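Local coordinates for aromatic amino acid beta-eliminating lyase/threonine aldolase (Exiguobacterium sibiricum, PDB 3LWS), which is a pyridoxal-phosphate-bearing protein of the beta-eliminating lyase family, within the wider clan of fold-type I aminotransferase-like enzymes, at residues A269-A274 and A347-L352; L292-D295 and D300-P303; V317-D322 and C327-S332. All blocks are in the same frame, centred on the assembly; numbering follows the deposited sequence.

Contact 1. Residues A269-A274 and A347-L352; sequences AEQFNA and AGFARL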
loop_
_atom_site.group_PDB
_atom_site.type_symbol
_atom_site.label_atom_id
_atom_site.label_comp_id
_atom_site.label_asym_id
_atom_site.label_seq_id
_atom_site.Cartn_x
_atom_site.Cartn_y
_atom_site.Cartn_z
ATOM N N ALA A 269 7.561 29.202 -18.855
ATOM C CA ALA A 269 6.949 28.963 -20.165
ATOM C C ALA A 269 7.274 30.090 -21.168
ATOM O O ALA A 269 7.486 29.867 -22.384
ATOM C CB ALA A 269 5.435 28.839 -20.009
ATOM N N GLU A 270 7.278 31.305 -20.640
ATOM C CA GLU A 270 7.538 32.495 -21.417
ATOM C C GLU A 270 8.973 32.431 -21.948
ATOM O O GLU A 270 9.205 32.694 -23.121
ATOM C CB GLU A 270 7.307 33.717 -20.518
ATOM C CG GLU A 270 6.661 34.885 -21.198
ATOM C CD GLU A 270 6.010 35.880 -20.216
ATOM O OE1 GLU A 270 6.082 35.674 -18.970
ATOM O OE2 GLU A 270 5.431 36.871 -20.730
ATOM N N GLN A 271 9.913 32.026 -21.090
ATOM C CA GLN A 271 11.307 31.843 -21.486
ATOM C C GLN A 271 11.466 30.778 -22.578
ATOM O O GLN A 271 12.234 30.955 -23.515
ATOM C CB GLN A 271 12.173 31.442 -20.275
ATOM C CG GLN A 271 12.328 32.509 -19.172
ATOM C CD GLN A 271 13.244 33.673 -19.571
ATOM O OE1 GLN A 271 14.395 33.487 -20.008
ATOM N NE2 GLN A 271 12.739 34.880 -19.395
ATOM N N PHE A 272 10.726 29.673 -22.445
ATOM C CA PHE A 272 10.833 28.530 -23.366
ATOM C C PHE A 272 10.227 28.841 -24.712
ATOM O O PHE A 272 10.796 28.498 -25.762
ATOM C CB PHE A 272 10.156 27.266 -22.771
ATOM C CG PHE A 272 10.961 26.571 -21.690
ATOM C CD1 PHE A 272 12.236 26.094 -21.943
ATOM C CD2 PHE A 272 10.412 26.364 -20.403
ATOM C CE1 PHE A 272 12.986 25.447 -20.937
ATOM C CE2 PHE A 272 11.131 25.700 -19.421
ATOM C CZ PHE A 272 12.431 25.238 -19.691
ATOM N N ASN A 273 9.077 29.507 -24.692
ATOM C CA ASN A 273 8.382 29.838 -25.913
ATOM C C ASN A 273 9.159 30.842 -26.760
ATOM O O ASN A 273 9.009 30.850 -27.977
ATOM C CB ASN A 273 6.979 30.349 -25.636
ATOM C CG ASN A 273 6.009 29.230 -25.257
ATOM O OD1 ASN A 273 5.803 28.284 -26.001
ATOM N ND2 ASN A 273 5.389 29.372 -24.105
ATOM N N ALA A 274 9.985 31.661 -26.117
ATOM C CA ALA A 274 10.899 32.581 -26.833
ATOM C C ALA A 274 11.965 31.882 -27.644
ATOM O O ALA A 274 12.524 32.484 -28.550
ATOM C CB ALA A 274 11.583 33.530 -25.853
ATOM N N ALA A 347 22.241 32.680 -16.126
ATOM C CA ALA A 347 23.362 31.938 -16.791
ATOM C C ALA A 347 22.915 30.620 -17.497
ATOM O O ALA A 347 23.363 30.286 -18.619
ATOM C CB ALA A 347 24.482 31.661 -15.760
ATOM N N GLY A 348 22.021 29.871 -16.859
ATOM C CA GLY A 348 21.462 28.657 -17.486
ATOM C C GLY A 348 20.748 28.993 -18.769
ATOM O O GLY A 348 21.055 28.460 -19.842
ATOM N N PHE A 349 19.824 29.944 -18.666
ATOM C CA PHE A 349 18.994 30.314 -19.780
ATOM C C PHE A 349 19.769 30.936 -20.934
ATOM O O PHE A 349 19.377 30.768 -22.090
ATOM C CB PHE A 349 17.809 31.193 -19.335
ATOM C CG PHE A 349 16.583 30.389 -18.949
ATOM C CD1 PHE A 349 15.846 29.748 -19.925
ATOM C CD2 PHE A 349 16.196 30.251 -17.622
ATOM C CE1 PHE A 349 14.731 28.997 -19.613
ATOM C CE2 PHE A 349 15.081 29.486 -17.299
ATOM C CZ PHE A 349 14.356 28.863 -18.291
ATOM N N ALA A 350 20.857 31.655 -20.659
ATOM C CA ALA A 350 21.700 32.166 -21.764
ATOM C C ALA A 350 22.382 30.983 -22.479
ATOM O O ALA A 350 22.428 30.915 -23.723
ATOM C CB ALA A 350 22.744 33.169 -21.242
ATOM N N ARG A 351 22.878 30.038 -21.681
ATOM C CA ARG A 351 23.491 28.842 -22.243
ATOM C C ARG A 351 22.500 27.990 -23.028
ATOM O O ARG A 351 22.852 27.448 -24.088
ATOM C CB ARG A 351 24.163 27.996 -21.172
ATOM C CG ARG A 351 24.984 26.821 -21.762
ATOM C CD ARG A 351 26.134 27.274 -22.716
ATOM N NE ARG A 351 26.685 26.130 -23.455
ATOM C CZ ARG A 351 26.236 25.680 -24.631
ATOM N NH1 ARG A 351 25.226 26.275 -25.271
ATOM N NH2 ARG A 351 26.810 24.617 -25.184
ATOM N N LEU A 352 21.277 27.882 -22.519
ATOM C CA LEU A 352 20.204 27.204 -23.222
ATOM C C LEU A 352 19.864 27.986 -24.490
ATOM O O LEU A 352 19.704 27.395 -25.553
ATOM C CB LEU A 352 18.976 27.011 -22.316
ATOM C CG LEU A 352 17.762 26.339 -22.975
ATOM C CD1 LEU A 352 18.096 24.893 -23.402
ATOM C CD2 LEU A 352 16.554 26.399 -22.053
#
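Q271 and F349 sit at the nearest backbone positions, their CA atoms 8.0 Å apart. The helical residues 269-273 and 347-352 run in nearly the same direction, with a signed crossing angle of -22°. Their axes are 11.7 Å apart at closest approach, so the two helices meet through long side chains and not through their backbones. Q271 and F349 point toward each other. Q271 CB touches F349 CE1 at 3.6 Å. Q271 CG lies beside the backbone N (chi1 -66°), over one face of the F349 ring in a CH-pi contact. A bend about CB-CG then brings OE1 above the ring, 3.9 Å from F349 CG. The amide plane stands steeply to the ring, so this is not a flat stack. F349 also turns an edge toward the face of F272 in a T-shaped pair, with centroids 5.7 Å apart and planes at 62°. Beside it, L352 CD2 reaches F272 CE1 at 3.9 Å, and the two side chains cross at about a right angle. Q271 is exposed, while F272, F349 and L352 are buried. F349 has a second T-shaped partner in F316. F272 rests on V278 and T280 of one strand and on F290 and L292 of the next. The arrangement is consistent with the smaller C-terminal domain of fold-type I enzymes, in which helices pack side by side against an antiparallel sheet.

Contact 2. Residues L292-D295 and D300-P303; sequences LHFD and DISP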
loop_
_atom_site.group_PDB
_atom_site.type_symbol
_atom_site.label_atom_id
_atom_site.label_comp_id
_atom_site.label_asym_id
_atom_site.label_seq_id
_atom_site.Cartn_x
_atom_site.Cartn_y
_atom_site.Cartn_z
ATOM N N LEU A 292 6.664 20.656 -22.502
ATOM C CA LEU A 292 7.695 21.372 -23.223
ATOM C C LEU A 292 8.048 20.530 -24.448
ATOM O O LEU A 292 8.642 19.464 -24.301
ATOM C CB LEU A 292 8.918 21.549 -22.327
ATOM C CG LEU A 292 10.127 22.259 -22.930
ATOM C CD1 LEU A 292 9.748 23.681 -23.349
ATOM C CD2 LEU A 292 11.266 22.255 -21.909
ATOM N N HIS A 293 7.683 21.046 -25.614
ATOM C CA HIS A 293 7.899 20.475 -26.950
ATOM C C HIS A 293 9.079 21.118 -27.718
ATOM O O HIS A 293 9.141 22.357 -27.841
ATOM C CB HIS A 293 6.674 20.817 -27.787
ATOM C CG HIS A 293 5.427 20.117 -27.365
ATOM N ND1 HIS A 293 4.502 19.652 -28.269
ATOM C CD2 HIS A 293 4.948 19.801 -26.144
ATOM C CE1 HIS A 293 3.504 19.080 -27.617
ATOM N NE2 HIS A 293 3.763 19.143 -26.327
ATOM N N PHE A 294 9.954 20.279 -28.271
ATOM C CA PHE A 294 11.064 20.660 -29.112
ATOM C C PHE A 294 10.840 20.064 -30.514
ATOM O O PHE A 294 10.609 18.854 -30.645
ATOM C CB PHE A 294 12.388 20.084 -28.566
ATOM C CG PHE A 294 12.707 20.494 -27.152
ATOM C CD1 PHE A 294 12.242 19.758 -26.064
ATOM C CD2 PHE A 294 13.476 21.613 -26.903
ATOM C CE1 PHE A 294 12.534 20.152 -24.759
ATOM C CE2 PHE A 294 13.774 21.993 -25.606
ATOM C CZ PHE A 294 13.308 21.272 -24.543
ATOM N N ASP A 295 10.958 20.885 -31.547
ATOM C CA ASP A 295 10.958 20.390 -32.919
ATOM C C ASP A 295 12.212 19.509 -33.072
ATOM O O ASP A 295 13.280 19.834 -32.555
ATOM C CB ASP A 295 10.943 21.542 -33.946
ATOM C CG ASP A 295 9.522 22.182 -34.146
ATOM O OD1 ASP A 295 8.484 21.641 -33.691
ATOM O OD2 ASP A 295 9.446 23.241 -34.808
ATOM N N ASP A 300 18.253 14.226 -32.027
ATOM C CA ASP A 300 18.634 15.601 -32.375
ATOM C C ASP A 300 18.788 16.547 -31.191
ATOM O O ASP A 300 19.698 17.364 -31.168
ATOM C CB ASP A 300 17.579 16.241 -33.271
ATOM C CG ASP A 300 17.244 15.394 -34.486
ATOM O OD1 ASP A 300 18.180 15.072 -35.220
ATOM O OD2 ASP A 300 16.055 15.064 -34.705
ATOM N N ILE A 301 17.866 16.460 -30.242
ATOM C CA ILE A 301 17.740 17.438 -29.146
ATOM C C ILE A 301 18.484 17.020 -27.889
ATOM O O ILE A 301 19.100 17.857 -27.230
ATOM C CB ILE A 301 16.243 17.682 -28.793
ATOM C CG1 ILE A 301 15.478 18.134 -30.027
ATOM C CG2 ILE A 301 16.084 18.686 -27.641
ATOM C CD1 ILE A 301 16.119 19.237 -30.859
ATOM N N SER A 302 18.437 15.738 -27.534
ATOM C CA SER A 302 19.158 15.295 -26.330
ATOM C C SER A 302 20.614 15.842 -26.227
ATOM O O SER A 302 20.996 16.368 -25.176
ATOM C CB SER A 302 19.122 13.767 -26.203
ATOM O OG SER A 302 20.099 13.293 -25.304
ATOM N N PRO A 303 21.427 15.720 -27.297
ATOM C CA PRO A 303 22.821 16.205 -27.191
ATOM C C PRO A 303 22.935 17.675 -26.832
ATOM O O PRO A 303 23.845 18.046 -26.089
ATOM C CB PRO A 303 23.395 15.975 -28.590
ATOM C CG PRO A 303 22.583 14.912 -29.170
ATOM C CD PRO A 303 21.179 15.109 -28.615
#
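F294 and I301 close a tight strand-to-helix connection, in which strand 289-295 passes through a short turn into helix 298-312. Their CA atoms are 7.4 Å apart. From CA, both side chains set out toward the other segment. I301 CG2 sits over one face of the F294 ring, nearer its rim than its centre. It lies 4.2 Å from the ring centroid and 3.9 Å from F294 CG, a CH-pi contact. The isoleucine torsion explains this: CG1 lies beside the backbone N (chi1 -56°), and CG2 takes the place opposite that N. The CG1 branch runs alongside the root of the phenylalanine, 3.9 Å from F294 CB. Its end carries CD1 to the backbone of the next residue, 3.4 Å from D295 O. D295 takes part through its backbone O; its CB points away from the helix. No hydrogen bond joins the two segments, which are held by van der Waals and CH-pi contacts. At the start of the helix, D300 OD2 accepts a bond from the backbone N of Q297. A kink follows at P303, which has no N-H to give to the preceding turn. F294 also meets V278, C327 and F356, and I301 meets C327 and F356. The contact belongs to the hydrophobic layer between the helices and the antiparallel sheet of an alpha-beta sandwich domain, within one local beta-alpha unit.

Contact 3. Residues V317-D322 and C327-S332; sequences VGYLVD and CSTEIS
V321 and S328 form the regular part of this beta hairpin, an antiparallel hydrogen-bonded pair. V321 N bonds S328 O at 2.8 Å, and S328 N bonds V321 O at 2.9 Å. D322 and C327 follow as a non-hydrogen-bonded pair. On the buried side L320 CD2 packs on C327 SG at 3.9 Å, and V317 CG1 meets T329 CG2. Before V321 the chain leaves strand pairing, and side chains take over. T329 OG1 donates to Y319 O at 2.8 Å. The same hydroxyl lies over one face of the Y319 ring, 3.2 Å above its plane. A water near G318 accepts from G318 N at 3.2 Å and donates to T329 OG1 at 2.9 Å. Y319 has CG between its backbone N and carbonyl carbon (chi1 70°), which folds the ring across T329. Its OH accepts E330 N at 3.1 Å. Solvent reaches the hairpin's outer margin, where Y319, V321 and D322 are exposed; V321 and D322 point to opposite faces. D322 OD1 turns to A298 N, and the E330 carboxylate to R146. T329 OG1 therefore gives and receives a bond, and two hydroxyls and a water replace regular backbone pairing where the segments diverge.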
loop_
_atom_site.group_PDB
_atom_site.type_symbol
_atom_site.label_atom_id
_atom_site.label_comp_id
_atom_site.label_asym_id
_atom_site.label_seq_id
_atom_site.Cartn_x
_atom_site.Cartn_y
_atom_site.Cartn_z
ATOM N N VAL A 317 15.588 19.660 -18.334
ATOM C CA VAL A 317 14.893 18.538 -18.988
ATOM C C VAL A 317 15.556 17.244 -18.534
ATOM O O VAL A 317 16.751 17.051 -18.756
ATOM C CB VAL A 317 15.012 18.655 -20.519
ATOM C CG1 VAL A 317 14.362 17.436 -21.282
ATOM C CG2 VAL A 317 14.404 19.959 -20.987
ATOM N N GLY A 318 14.793 16.383 -17.885
ATOM C CA GLY A 318 15.311 15.109 -17.388
ATOM C C GLY A 318 15.121 13.895 -18.277
ATOM O O GLY A 318 15.778 12.879 -18.072
ATOM N N TYR A 319 14.243 14.010 -19.267
ATOM C CA TYR A 319 13.948 12.924 -20.190
ATOM C C TYR A 319 13.160 13.536 -21.357
ATOM O O TYR A 319 12.488 14.535 -21.163
ATOM C CB TYR A 319 13.099 11.868 -19.479
ATOM C CG TYR A 319 11.708 12.377 -19.217
ATOM C CD1 TYR A 319 11.410 13.098 -18.070
ATOM C CD2 TYR A 319 10.679 12.191 -20.174
ATOM C CE1 TYR A 319 10.092 13.595 -17.845
ATOM C CE2 TYR A 319 9.387 12.691 -19.970
ATOM C CZ TYR A 319 9.102 13.398 -18.799
ATOM O OH TYR A 319 7.823 13.909 -18.608
ATOM N N LEU A 320 13.217 12.916 -22.535
ATOM C CA LEU A 320 12.356 13.252 -23.678
ATOM C C LEU A 320 11.477 12.065 -24.129
ATOM O O LEU A 320 11.842 10.917 -23.923
ATOM C CB LEU A 320 13.213 13.721 -24.845
ATOM C CG LEU A 320 13.951 15.057 -24.648
ATOM C CD1 LEU A 320 15.157 15.096 -25.649
ATOM C CD2 LEU A 320 13.008 16.241 -24.822
ATOM N N VAL A 321 10.320 12.358 -24.722
ATOM C CA VAL A 321 9.425 11.341 -25.282
ATOM C C VAL A 321 9.226 11.739 -26.723
ATOM O O VAL A 321 8.686 12.814 -26.968
ATOM C CB VAL A 321 8.060 11.259 -24.527
ATOM C CG1 VAL A 321 7.089 10.276 -25.230
ATOM C CG2 VAL A 321 8.277 10.836 -23.071
ATOM N N ASP A 322 9.689 10.896 -27.664
ATOM C CA ASP A 322 9.574 11.202 -29.074
ATOM C C ASP A 322 8.127 11.102 -29.524
ATOM O O ASP A 322 7.395 10.197 -29.125
ATOM C CB ASP A 322 10.469 10.300 -29.961
ATOM C CG ASP A 322 11.850 10.844 -30.140
ATOM O OD1 ASP A 322 12.004 12.077 -30.012
ATOM O OD2 ASP A 322 12.772 10.055 -30.450
ATOM N N CYS A 327 9.692 16.189 -29.861
ATOM C CA CYS A 327 9.837 15.405 -28.636
ATOM C C CYS A 327 9.437 16.268 -27.466
ATOM O O CYS A 327 9.500 17.502 -27.532
ATOM C CB CYS A 327 11.273 14.894 -28.450
ATOM S SG CYS A 327 12.537 16.128 -28.644
ATOM N N SER A 328 9.044 15.624 -26.386
ATOM C CA SER A 328 8.294 16.298 -25.329
ATOM C C SER A 328 8.764 15.884 -23.961
ATOM O O SER A 328 9.243 14.770 -23.770
ATOM C CB SER A 328 6.817 15.919 -25.449
ATOM O OG SER A 328 6.030 16.587 -24.492
ATOM N N THR A 329 8.663 16.814 -23.012
ATOM C CA THR A 329 8.878 16.501 -21.616
ATOM C C THR A 329 7.880 17.291 -20.782
ATOM O O THR A 329 7.307 18.296 -21.241
ATOM C CB THR A 329 10.293 16.810 -21.160
ATOM O OG1 THR A 329 10.560 16.081 -19.949
ATOM C CG2 THR A 329 10.494 18.330 -20.916
ATOM N N GLU A 330 7.660 16.830 -19.568
ATOM C CA GLU A 330 6.684 17.469 -18.680
ATOM C C GLU A 330 7.419 18.259 -17.563
ATOM O O GLU A 330 8.310 17.749 -16.922
ATOM C CB GLU A 330 5.762 16.420 -18.087
ATOM C CG GLU A 330 4.707 16.952 -17.132
ATOM C CD GLU A 330 3.746 15.868 -16.683
ATOM O OE1 GLU A 330 2.874 15.453 -17.481
ATOM O OE2 GLU A 330 3.876 15.427 -15.530
ATOM N N ILE A 331 7.037 19.507 -17.370
ATOM C CA ILE A 331 7.610 20.358 -16.311
ATOM C C ILE A 331 6.529 20.564 -15.267
ATOM O O ILE A 331 5.444 21.010 -15.613
ATOM C CB ILE A 331 7.974 21.760 -16.872
ATOM C CG1 ILE A 331 8.983 21.675 -18.028
ATOM C CG2 ILE A 331 8.450 22.680 -15.739
ATOM C CD1 ILE A 331 10.261 20.918 -17.745
ATOM N N SER A 332 6.805 20.254 -14.009
ATOM C CA SER A 332 5.899 20.621 -12.902
ATOM C C SER A 332 6.713 21.432 -11.875
ATOM O O SER A 332 7.682 20.925 -11.329
ATOM C CB SER A 332 5.331 19.372 -12.244
ATOM O OG SER A 332 4.483 18.642 -13.151
HETATM O O HOH W 1 11.666 17.011 -17.440
#

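The three contacts lie on one side of the chain's centre. Contacts 2 and 3 contribute strands to one antiparallel sheet, and contact 1 packs against it through F272. Contacts 2 and 3 are closest, with centres about 9 Å apart. Their strands 289-295 and 326-332 are neighbours: L292 N reaches T329 O at 2.8 Å and F294 N reaches C327 O at 2.9 Å, both probable hydrogen bonds. Contact 1 meets contact 2 where F272 CG lies 3.5 Å from L292 CD1. It does not touch contact 3, whose nearest atoms are about 5 Å away. The pyridoxal-phosphate-modified K206 belongs to a different region: it follows strand 199-203 of the separate seven-stranded sheet.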